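Possible TctC subunit of the Tripartite Tricarboxylate Transport(TTT) Family (Rhodopseudomonas palustris, PDB 6HKE) probably serves as the periplasmic binding protein that captures C4-dicarboxylates such as malate for uptake by a tripartite tricarboxylate transporter. Local coordinates at residues A[111-116]-A[190-195]; A[207-212]-A[231-236]. The protein carries 2 engineered substitutions. All coordinates share one frame; numbering follows the deposited sequence.

Contact 1 (A[111-116]-A[190-195]); sequences MPVLLL and CDQIVN. With MLT (D-malate), chain D; LMR ((2S)-2-hydroxybutanedioic acid), chain E.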
ATOM      1  N   MET A 111       6.981   2.417  -2.552  1.00 27.59           N
ATOM      2  CA  MET A 111       6.674   2.666  -3.971  1.00 27.18           C
ATOM      3  C   MET A 111       5.749   3.873  -4.083  1.00 26.20           C
ATOM      4  O   MET A 111       4.946   4.154  -3.188  1.00 22.73           O
ATOM      5  CB  MET A 111       6.008   1.422  -4.557  1.00 26.99           C
ATOM      6  CG  MET A 111       4.614   1.175  -4.017  1.00 26.66           C
ATOM      7  SD  MET A 111       3.966  -0.383  -4.651  1.00 29.68           S
ATOM      8  CE  MET A 111       4.726  -1.573  -3.549  1.00 29.40           C
ATOM      9  N   PRO A 112       5.823   4.610  -5.209  1.00 26.20           N
ATOM     10  CA  PRO A 112       4.857   5.665  -5.472  1.00 26.17           C
ATOM     11  C   PRO A 112       3.460   5.130  -5.821  1.00 25.90           C
ATOM     12  O   PRO A 112       3.275   3.962  -6.170  1.00 27.10           O
ATOM     13  CB  PRO A 112       5.483   6.438  -6.628  1.00 25.34           C
ATOM     14  CG  PRO A 112       6.310   5.396  -7.349  1.00 27.18           C
ATOM     15  CD  PRO A 112       6.846   4.492  -6.259  1.00 26.90           C
ATOM     16  N   VAL A 113       2.511   6.031  -5.660  1.00 25.29           N
ATOM     17  CA  VAL A 113       1.082   5.903  -6.020  1.00 25.40           C
ATOM     18  C   VAL A 113       0.854   6.701  -7.308  1.00 27.16           C
ATOM     19  O   VAL A 113       1.450   7.812  -7.451  1.00 26.48           O
ATOM     20  CB  VAL A 113       0.223   6.448  -4.869  1.00 25.50           C
ATOM     21  CG1 VAL A 113      -1.203   6.751  -5.300  1.00 26.60           C
ATOM     22  CG2 VAL A 113       0.251   5.504  -3.684  1.00 26.32           C
ATOM     23  N   LEU A 114      -0.020   6.170  -8.166  1.00 26.54           N
ATOM     24  CA  LEU A 114      -0.417   6.723  -9.477  1.00 25.87           C
ATOM     25  C   LEU A 114      -1.913   7.016  -9.472  1.00 25.84           C
ATOM     26  O   LEU A 114      -2.677   6.181  -8.967  1.00 24.11           O
ATOM     27  CB  LEU A 114      -0.119   5.673 -10.544  1.00 28.73           C
ATOM     28  CG  LEU A 114       1.349   5.539 -10.913  1.00 30.80           C
ATOM     29  CD1 LEU A 114       1.587   4.306 -11.758  1.00 33.96           C
ATOM     30  CD2 LEU A 114       1.804   6.775 -11.667  1.00 34.65           C
ATOM     31  N   LEU A 115      -2.308   8.126 -10.092  1.00 25.87           N
ATOM     32  CA  LEU A 115      -3.724   8.406 -10.415  1.00 25.53           C
ATOM     33  C   LEU A 115      -4.035   7.717 -11.739  1.00 25.06           C
ATOM     34  O   LEU A 115      -3.432   8.107 -12.726  1.00 30.49           O
ATOM     35  CB  LEU A 115      -3.911   9.918 -10.497  1.00 25.29           C
ATOM     36  CG  LEU A 115      -5.270  10.366 -11.000  1.00 26.07           C
ATOM     37  CD1 LEU A 115      -6.385   9.776 -10.144  1.00 25.89           C
ATOM     38  CD2 LEU A 115      -5.336  11.878 -11.035  1.00 27.30           C
ATOM     39  N   LEU A 116      -4.849   6.660 -11.724  1.00 25.08           N
ATOM     40  CA  LEU A 116      -5.239   5.897 -12.937  1.00 24.26           C
ATOM     41  C   LEU A 116      -6.677   6.245 -13.290  1.00 24.63           C
ATOM     42  O   LEU A 116      -7.440   6.598 -12.386  1.00 26.30           O
ATOM     43  CB  LEU A 116      -5.183   4.397 -12.690  1.00 23.36           C
ATOM     44  CG  LEU A 116      -3.917   3.850 -12.066  1.00 25.29           C
ATOM     45  CD1 LEU A 116      -4.035   2.341 -12.005  1.00 26.64           C
ATOM     46  CD2 LEU A 116      -2.679   4.279 -12.845  1.00 26.27           C
ATOM     47  N   CYS A 190      -6.534   5.904  -7.189  1.00 26.19           N
ATOM     48  CA  CYS A 190      -5.105   6.085  -6.853  1.00 27.02           C
ATOM     49  C   CYS A 190      -4.604   4.714  -6.453  1.00 26.69           C
ATOM     50  O   CYS A 190      -5.268   4.114  -5.604  1.00 28.34           O
ATOM     51  CB  CYS A 190      -4.924   7.130  -5.770  1.00 27.39           C
ATOM     52  SG  CYS A 190      -5.528   8.741  -6.330  1.00 29.19           S
ATOM     53  N   ASP A 191      -3.572   4.200  -7.131  1.00 26.05           N
ATOM     54  CA  ASP A 191      -3.072   2.831  -6.851  1.00 26.34           C
ATOM     55  C   ASP A 191      -1.541   2.834  -6.715  1.00 24.13           C
ATOM     56  O   ASP A 191      -0.870   3.677  -7.289  1.00 22.91           O
ATOM     57  CB  ASP A 191      -3.610   1.861  -7.898  1.00 28.00           C
ATOM     58  CG  ASP A 191      -3.621   0.391  -7.485  1.00 30.95           C
ATOM     59  OD1 ASP A 191      -3.348   0.099  -6.305  1.00 31.00           O
ATOM     60  OD2 ASP A 191      -3.899  -0.463  -8.367  1.00 34.61           O
ATOM     61  N   GLN A 192      -1.041   1.887  -5.938  1.00 23.62           N
ATOM     62  CA  GLN A 192       0.388   1.529  -5.834  1.00 24.88           C
ATOM     63  C   GLN A 192       0.898   1.061  -7.208  1.00 26.21           C
ATOM     64  O   GLN A 192       0.196   0.310  -7.920  1.00 24.37           O
ATOM     65  CB  GLN A 192       0.526   0.492  -4.717  1.00 26.23           C
ATOM     66  CG  GLN A 192       0.360   1.113  -3.336  1.00 26.65           C
ATOM     67  CD  GLN A 192      -0.008   0.106  -2.285  1.00 26.22           C
ATOM     68  OE1 GLN A 192       0.864  -0.413  -1.589  1.00 26.41           O
ATOM     69  NE2 GLN A 192      -1.298  -0.208  -2.203  1.00 26.26           N
ATOM     70  N   ILE A 193       2.108   1.489  -7.556  1.00 26.52           N
ATOM     71  CA  ILE A 193       2.714   1.277  -8.894  1.00 26.05           C
ATOM     72  C   ILE A 193       2.786  -0.226  -9.211  1.00 25.42           C
ATOM     73  O   ILE A 193       2.544  -0.561 -10.383  1.00 27.23           O
ATOM     74  CB  ILE A 193       4.078   2.001  -8.972  1.00 26.68           C
ATOM     75  CG1 ILE A 193       4.603   2.049 -10.405  1.00 27.64           C
ATOM     76  CG2 ILE A 193       5.087   1.392  -8.025  1.00 25.08           C
ATOM     77  CD1 ILE A 193       5.748   3.004 -10.596  1.00 30.12           C
ATOM     78  N   VAL A 194       3.103  -1.101  -8.248  1.00 25.60           N
ATOM     79  CA  VAL A 194       3.231  -2.570  -8.524  1.00 28.23           C
ATOM     80  C   VAL A 194       1.896  -3.129  -9.020  1.00 24.69           C
ATOM     81  O   VAL A 194       1.919  -4.001  -9.850  1.00 25.55           O
ATOM     82  CB  VAL A 194       3.752  -3.408  -7.340  1.00 30.26           C
ATOM     83  CG1 VAL A 194       5.171  -3.029  -6.978  1.00 31.86           C
ATOM     84  CG2 VAL A 194       2.848  -3.328  -6.136  1.00 33.20           C
ATOM     85  N   ASN A 195       0.765  -2.637  -8.543  1.00 25.67           N
ATOM     86  CA  ASN A 195      -0.537  -3.080  -9.093  1.00 27.31           C
ATOM     87  C   ASN A 195      -0.758  -2.485 -10.485  1.00 27.61           C
ATOM     88  O   ASN A 195      -1.272  -3.212 -11.353  1.00 31.75           O
ATOM     89  CB  ASN A 195      -1.711  -2.677  -8.212  1.00 29.30           C
ATOM     90  CG  ASN A 195      -2.910  -3.561  -8.463  1.00 30.31           C
ATOM     91  OD1 ASN A 195      -2.761  -4.768  -8.649  1.00 30.76           O
ATOM     92  ND2 ASN A 195      -4.090  -2.966  -8.459  1.00 30.94           N
TER
HETATM   93  C1  MLT D 401      -4.562  -0.526  -0.528  0.50 25.58           C
HETATM   94  O1  MLT D 401      -4.167   0.022   0.523  0.50 27.17           O
HETATM   95  O2  MLT D 401      -5.170   0.136  -1.399  0.50 27.40           O
HETATM   96  C2  MLT D 401      -4.329  -2.010  -0.702  0.50 24.87           C
HETATM   97  O3  MLT D 401      -2.986  -2.484  -0.473  0.50 24.46           O
HETATM   98  C3  MLT D 401      -4.601  -2.458  -2.107  0.50 25.36           C
HETATM   99  C4  MLT D 401      -4.364  -3.945  -2.050  0.50 25.30           C
HETATM  100  O4  MLT D 401      -3.276  -4.389  -1.593  0.50 23.34           O
HETATM  101  O5  MLT D 401      -5.311  -4.660  -2.438  0.50 25.36           O
HETATM  102  C1  LMR E 402      -4.626  -0.350  -0.793  0.50 21.59           C
HETATM  103  O1A LMR E 402      -4.573  -0.377   0.447  0.50 22.44           O
HETATM  104  O1B LMR E 402      -5.027   0.635  -1.467  0.50 21.49           O
HETATM  105  C2  LMR E 402      -4.146  -1.601  -1.546  0.50 21.68           C
HETATM  106  O2  LMR E 402      -2.866  -2.076  -1.145  0.50 21.27           O
HETATM  107  C3  LMR E 402      -5.117  -2.777  -1.417  0.50 22.34           C
HETATM  108  C4  LMR E 402      -4.397  -4.005  -1.946  0.50 22.43           C
HETATM  109  O4A LMR E 402      -4.843  -4.536  -2.981  0.50 23.07           O
HETATM  110  O4B LMR E 402      -3.367  -4.402  -1.348  0.50 20.64           O

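Contact 2 (A[207-212]-A[231-236]); sequences AYVIAA and PGFQVG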
ATOM      1  N   ALA A 207      -2.572   6.337 -16.633  1.00 27.73           N
ATOM      2  CA  ALA A 207      -2.095   7.151 -15.496  1.00 27.44           C
ATOM      3  C   ALA A 207      -2.190   8.617 -15.908  1.00 27.13           C
ATOM      4  O   ALA A 207      -1.883   8.891 -17.049  1.00 29.11           O
ATOM      5  CB  ALA A 207      -0.670   6.784 -15.163  1.00 27.94           C
ATOM      6  N   TYR A 208      -2.637   9.510 -15.030  1.00 27.46           N
ATOM      7  CA  TYR A 208      -2.558  10.972 -15.246  1.00 28.41           C
ATOM      8  C   TYR A 208      -1.268  11.481 -14.607  1.00 28.83           C
ATOM      9  O   TYR A 208      -0.472  12.094 -15.319  1.00 30.68           O
ATOM     10  CB  TYR A 208      -3.818  11.653 -14.722  1.00 31.88           C
ATOM     11  CG  TYR A 208      -4.997  11.486 -15.644  1.00 33.32           C
ATOM     12  CD1 TYR A 208      -5.223  12.395 -16.661  1.00 34.74           C
ATOM     13  CD2 TYR A 208      -5.865  10.412 -15.528  1.00 34.17           C
ATOM     14  CE1 TYR A 208      -6.303  12.263 -17.517  1.00 35.64           C
ATOM     15  CE2 TYR A 208      -6.944  10.260 -16.384  1.00 35.68           C
ATOM     16  CZ  TYR A 208      -7.162  11.188 -17.388  1.00 35.72           C
ATOM     17  OH  TYR A 208      -8.227  11.064 -18.241  1.00 37.78           O
ATOM     18  N   VAL A 209      -1.041  11.189 -13.323  1.00 28.57           N
ATOM     19  CA  VAL A 209       0.172  11.673 -12.605  1.00 28.17           C
ATOM     20  C   VAL A 209       0.677  10.584 -11.660  1.00 26.23           C
ATOM     21  O   VAL A 209      -0.053   9.625 -11.400  1.00 27.63           O
ATOM     22  CB  VAL A 209      -0.080  13.007 -11.881  1.00 27.27           C
ATOM     23  CG1 VAL A 209      -0.284  14.122 -12.885  1.00 28.89           C
ATOM     24  CG2 VAL A 209      -1.250  12.942 -10.916  1.00 28.68           C
ATOM     25  N   ILE A 210       1.940  10.706 -11.267  1.00 24.19           N
ATOM     26  CA  ILE A 210       2.588   9.893 -10.201  1.00 25.37           C
ATOM     27  C   ILE A 210       2.751  10.830  -9.002  1.00 24.54           C
ATOM     28  O   ILE A 210       3.133  11.995  -9.215  1.00 24.24           O
ATOM     29  CB  ILE A 210       3.904   9.275 -10.714  1.00 25.44           C
ATOM     30  CG1 ILE A 210       4.527   8.324  -9.691  1.00 27.36           C
ATOM     31  CG2 ILE A 210       4.891  10.341 -11.152  1.00 25.04           C
ATOM     32  CD1 ILE A 210       5.667   7.491 -10.265  1.00 26.99           C
ATOM     33  N   ALA A 211       2.356  10.378  -7.817  1.00 23.91           N
ATOM     34  CA  ALA A 211       2.366  11.180  -6.578  1.00 24.30           C
ATOM     35  C   ALA A 211       3.755  11.085  -5.954  1.00 24.13           C
ATOM     36  O   ALA A 211       3.881  10.495  -4.859  1.00 26.53           O
ATOM     37  CB  ALA A 211       1.296  10.708  -5.637  1.00 24.41           C
ATOM     38  N   ALA A 212       4.741  11.643  -6.650  1.00 24.01           N
ATOM     39  CA  ALA A 212       6.186  11.554  -6.334  1.00 25.57           C
ATOM     40  C   ALA A 212       6.860  12.855  -6.756  1.00 27.11           C
ATOM     41  O   ALA A 212       6.261  13.595  -7.574  1.00 30.37           O
ATOM     42  CB  ALA A 212       6.808  10.368  -7.043  1.00 25.07           C
ATOM     43  N   PRO A 231       1.580  19.979  -6.612  1.00 29.96           N
ATOM     44  CA  PRO A 231       2.728  19.469  -5.865  1.00 29.77           C
ATOM     45  C   PRO A 231       2.349  18.864  -4.500  1.00 30.08           C
ATOM     46  O   PRO A 231       3.113  18.073  -3.991  1.00 30.49           O
ATOM     47  CB  PRO A 231       3.634  20.708  -5.734  1.00 29.71           C
ATOM     48  CG  PRO A 231       2.680  21.878  -5.800  1.00 28.67           C
ATOM     49  CD  PRO A 231       1.637  21.442  -6.807  1.00 29.70           C
ATOM     50  N   GLY A 232       1.170  19.194  -3.963  1.00 30.38           N
ATOM     51  CA  GLY A 232       0.682  18.606  -2.702  1.00 30.85           C
ATOM     52  C   GLY A 232       0.404  17.115  -2.835  1.00 31.70           C
ATOM     53  O   GLY A 232       0.261  16.449  -1.809  1.00 27.08           O
ATOM     54  N   PHE A 233       0.250  16.600  -4.058  1.00 32.62           N
ATOM     55  CA  PHE A 233      -0.140  15.185  -4.277  1.00 30.85           C
ATOM     56  C   PHE A 233       1.124  14.321  -4.332  1.00 30.61           C
ATOM     57  O   PHE A 233       1.568  14.010  -5.434  1.00 32.28           O
ATOM     58  CB  PHE A 233      -1.039  15.078  -5.509  1.00 29.13           C
ATOM     59  CG  PHE A 233      -1.609  13.700  -5.705  1.00 27.34           C
ATOM     60  CD1 PHE A 233      -2.322  13.089  -4.693  1.00 26.80           C
ATOM     61  CD2 PHE A 233      -1.410  13.012  -6.888  1.00 27.54           C
ATOM     62  CE1 PHE A 233      -2.829  11.813  -4.867  1.00 28.73           C
ATOM     63  CE2 PHE A 233      -1.936  11.744  -7.068  1.00 27.41           C
ATOM     64  CZ  PHE A 233      -2.642  11.144  -6.055  1.00 27.83           C
ATOM     65  N   GLN A 234       1.697  14.008  -3.162  1.00 34.31           N
ATOM     66  CA  GLN A 234       2.876  13.113  -2.981  1.00 35.42           C
ATOM     67  C   GLN A 234       2.535  12.055  -1.933  1.00 31.32           C
ATOM     68  O   GLN A 234       2.333  12.399  -0.778  1.00 32.32           O
ATOM     69  CB  GLN A 234       4.158  13.836  -2.551  1.00 38.73           C
ATOM     70  CG  GLN A 234       4.475  15.052  -3.410  1.00 46.47           C
ATOM     71  CD  GLN A 234       5.921  15.127  -3.838  1.00 49.15           C
ATOM     72  OE1 GLN A 234       6.828  14.739  -3.095  1.00 52.02           O
ATOM     73  NE2 GLN A 234       6.134  15.638  -5.044  1.00 43.64           N
ATOM     74  N   VAL A 235       2.527  10.801  -2.355  1.00 27.73           N
ATOM     75  CA  VAL A 235       2.216   9.635  -1.499  1.00 27.48           C
ATOM     76  C   VAL A 235       3.307   8.598  -1.770  1.00 27.02           C
ATOM     77  O   VAL A 235       3.402   8.086  -2.915  1.00 29.47           O
ATOM     78  CB  VAL A 235       0.788   9.119  -1.761  1.00 27.33           C
ATOM     79  CG1 VAL A 235       0.456   7.933  -0.881  1.00 27.14           C
ATOM     80  CG2 VAL A 235      -0.256  10.212  -1.576  1.00 27.03           C
ATOM     81  N   GLY A 236       4.170   8.384  -0.781  1.00 27.01           N
ATOM     82  CA  GLY A 236       5.145   7.283  -0.764  1.00 25.63           C
ATOM     83  C   GLY A 236       4.552   6.156   0.041  1.00 25.52           C
ATOM     84  O   GLY A 236       4.414   6.335   1.280  1.00 26.71           O
TER
HETATM   85  O   HOH W   1       4.571  15.581  -7.168  1.00 45.11           O

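Contact 1 (A[111-116]-A[190-195])
L114 and D191 exchange both backbone hydrogen bonds of an antiparallel pair, L114 N to D191 O at 2.8 Å and D191 N to L114 O at 2.8 Å. A third bond, I193 N to P112 O at 3.1 Å, carries the pairing past the end of strand 188-192, where Q192 is the N-cap residue of helix 193-201. The D191 carboxylate also has two partners: OD2 takes N195 ND2 on its syn lone pair, a bond modelled so short that its length is doubtful, and OD1 pairs with the hydroxyl of T174, a malate-binding residue. This inner strand of the mixed sheet runs directly into the helix, and the junction places Q192 in the malate pocket of the periplasmic binding protein. Two malates are modelled as overlapping there; Q192 NE2 lies 2.7 Å from hydroxyl O2 of the (2S) form and 3.3 Å, a weak bond, from O3 of D-malate. M111 crosses V194 at about a right angle, SD lying 3.5 Å from V194 CG2; the bend at chi3 (82°) turns CE toward V194 as well. M111 CB meets I193 CG2 at 3.6 Å. On the V113 and L115 face, V113 CG1 touches C190 CB and L115 CD1 lies 4.0 Å from C190 SG.

Contact 2 (A[207-212]-A[231-236])
A211 lays its CB over one face of the F233 ring, 3.8 Å from the centroid and 18° off the ring normal, a CH-pi contact displaced toward the CD2-CE2 rim. V209 comes to the same ring at its edge, near the plane, with CG2 4.0 Å from F233 CD2. F233 holds CG anti to its backbone N (chi1 -173°), which brings CG, the root of the ring, to 4.2 Å from A211 CB. An alanine in place of F233 would probably leave the A211 methyl without its aromatic cover and open a gap beside V209 CG2. Both A211 and F233 are centres of inverse gamma turns, an example of two tight bends packed against each other where no regular pairing exists. One backbone hydrogen bond joins the two segments, V235 N to A211 O at 2.9 Å, with the donor standing 36° above the carbonyl plane. At the polar edge a water bridges the segments, donating to A212 O at 2.6 Å and accepting from Q234 NE2 at 2.6 Å; Q234 OE1 is hydrogen-bonded to S213 OG. The contact thus joins the end of strand 205-210 to the loop leading into strand 236-244. Helix 150-162 packs against this loop through L158 and L161, which touch F233, and through S154 and L157, which touch V235; V235 also rests on V113 of strand 102-118.

Followed from the N terminus, the chain reaches strand 102-118 after three earlier strands, passes through 73 residues that include helix 150-162, and returns at strand 188-192, where contact 1 closes that long loop. Helix 193-201 leads on to strand 205-210, and contact 2 closes a much shorter loop of 18 residues, without helix or strand, just before strand 236-244. The two closures are in series, neither nested nor crossed, with centres about 9 Å apart. Strand 102-118 joins them by pairing with both strand 188-192 and strand 205-210: L115 O lies 2.8 Å from Y208 N, a probable hydrogen bond, and V113 O, 2.7 Å from A211 N, probably continues the pairing past the strand end.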